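Local coordinates for protein ABC transporter (Caldanaerobius, PDB 4G68) that probably serves as the extracellular solute-binding component of an ABC transporter, capturing xylan-derived sugars for uptake by a thermophilic bacterium, at residues Asp371-Glu374 with Ile375-Met378. Residues are numbered along the deposited sequence; the frame is centred on the assembly and turned at random.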
loop_
_atom_site.group_PDB
_atom_site.type_symbol
_atom_site.label_atom_id
_atom_site.label_comp_id
_atom_site.label_asym_id
_atom_site.label_seq_id
_atom_site.Cartn_x
_atom_site.Cartn_y
_atom_site.Cartn_z
ATOM N N ASP C 371 -2.883 -15.795 9.627
ATOM C CA ASP C 371 -2.964 -15.051 10.872
ATOM C C ASP C 371 -4.350 -14.439 10.995
ATOM O O ASP C 371 -4.881 -13.973 9.996
ATOM C CB ASP C 371 -1.863 -13.989 10.973
ATOM C CG ASP C 371 -1.782 -13.355 12.358
ATOM O OD1 ASP C 371 -0.918 -13.753 13.176
ATOM O OD2 ASP C 371 -2.604 -12.461 12.629
ATOM N N PRO C 372 -4.924 -14.442 12.215
ATOM C CA PRO C 372 -6.250 -13.881 12.399
ATOM C C PRO C 372 -6.385 -12.452 11.922
ATOM O O PRO C 372 -7.442 -12.097 11.420
ATOM C CB PRO C 372 -6.480 -13.971 13.911
ATOM C CG PRO C 372 -5.703 -15.180 14.318
ATOM C CD PRO C 372 -4.490 -15.211 13.408
ATOM N N LEU C 373 -5.320 -11.657 12.053
ATOM C CA LEU C 373 -5.302 -10.270 11.628
ATOM C C LEU C 373 -5.448 -10.136 10.100
ATOM O O LEU C 373 -6.184 -9.265 9.601
ATOM C CB LEU C 373 -4.025 -9.559 12.126
ATOM C CG LEU C 373 -3.924 -8.044 11.918
ATOM C CD1 LEU C 373 -5.018 -7.315 12.702
ATOM C CD2 LEU C 373 -2.532 -7.492 12.334
ATOM N N GLU C 374 -4.814 -11.036 9.365
ATOM C CA GLU C 374 -5.030 -11.129 7.919
ATOM C C GLU C 374 -6.497 -11.369 7.516
ATOM O O GLU C 374 -7.018 -10.744 6.577
ATOM C CB GLU C 374 -4.155 -12.253 7.347
ATOM C CG GLU C 374 -4.258 -12.464 5.827
ATOM C CD GLU C 374 -3.548 -11.399 4.951
ATOM O OE1 GLU C 374 -3.135 -10.313 5.438
ATOM O OE2 GLU C 374 -3.473 -11.638 3.725
ATOM N N ILE C 375 -7.110 -12.365 8.147
ATOM C CA ILE C 375 -8.520 -12.711 7.965
ATOM C C ILE C 375 -9.405 -11.510 8.339
ATOM O O ILE C 375 -10.404 -11.141 7.638
ATOM C CB ILE C 375 -8.868 -13.897 8.876
ATOM C CG1 ILE C 375 -8.083 -15.127 8.420
ATOM C CG2 ILE C 375 -10.354 -14.238 8.815
ATOM C CD1 ILE C 375 -8.036 -16.258 9.417
ATOM N N GLN C 376 -9.034 -10.876 9.427
ATOM C CA GLN C 376 -9.802 -9.717 9.917
ATOM C C GLN C 376 -9.831 -8.552 8.903
ATOM O O GLN C 376 -10.905 -7.959 8.640
ATOM C CB GLN C 376 -9.343 -9.286 11.316
ATOM C CG GLN C 376 -10.441 -8.473 12.020
ATOM C CD GLN C 376 -10.058 -7.983 13.400
ATOM O OE1 GLN C 376 -10.878 -8.007 14.344
ATOM N NE2 GLN C 376 -8.806 -7.573 13.538
ATOM N N ILE C 377 -8.646 -8.251 8.346
ATOM C CA ILE C 377 -8.511 -7.285 7.289
ATOM C C ILE C 377 -9.497 -7.670 6.192
ATOM O O ILE C 377 -10.325 -6.854 5.825
ATOM C CB ILE C 377 -7.058 -7.097 6.769
ATOM C CG1 ILE C 377 -6.211 -6.380 7.830
ATOM C CG2 ILE C 377 -7.086 -6.228 5.504
ATOM C CD1 ILE C 377 -4.689 -6.382 7.587
ATOM N N MET C 378 -9.424 -8.900 5.677
ATOM C CA MET C 378 -10.435 -9.363 4.722
ATOM C C MET C 378 -11.891 -9.055 5.158
ATOM O O MET C 378 -12.650 -8.394 4.422
ATOM C CB MET C 378 -10.259 -10.848 4.465
ATOM C CG MET C 378 -9.225 -11.140 3.403
ATOM S SD MET C 378 -9.134 -12.912 2.987
ATOM C CE MET C 378 -10.623 -13.200 2.216
#
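Ile-375 answers Asp-371 across the first turn of helix 372-382: its N makes a weak hydrogen bond of 3.3 Å to Asp-371 O, the opening rung of an i to i+4 ladder. The side chain follows the same path, because CG1 stands beside the backbone N and anti to the carbonyl carbon (chi1 -65°), which lays CG1 alongside Asp-371 O at 3.8 Å. Beyond the helix, Ile-375 touches Gln-367 and Val-370 of the preceding loop.

Gln-376 supplies the second rung, a tighter hydrogen bond of 2.8 Å from its N to Pro-372 O, bent to 150° at the hydrogen. Its chain, extended beyond CG, crosses Leu-373 obliquely and brings the amide end near methyl CD1.

At Ile-377 the rung is straighter, N to Leu-373 O at 2.9 Å, and CG1 packs against that same oxygen at 3.4 Å. Leu-373 and Ile-377 both reach Ala-299 of strand 297-300, so one helix face is laid on this strand, while Glu-374 and Ile-377 meet Leu-357 of strand 357-358.

Met-378 closes the ladder with an almost linear bond, 177°, its N lying 3.2 Å from Glu-374 O; its thioether chain bends only near the end and touches Leu-357 and Tyr-362.

The start of the ladder is secured by Asp-371, whose OD2 accepts from Leu-373 N at 2.9 Å on the anti side of the carboxylate. An N-cap aspartate followed by proline in the first turn is a classic alpha-helix start, here seating a short helix against strands of a periplasmic-binding-protein fold.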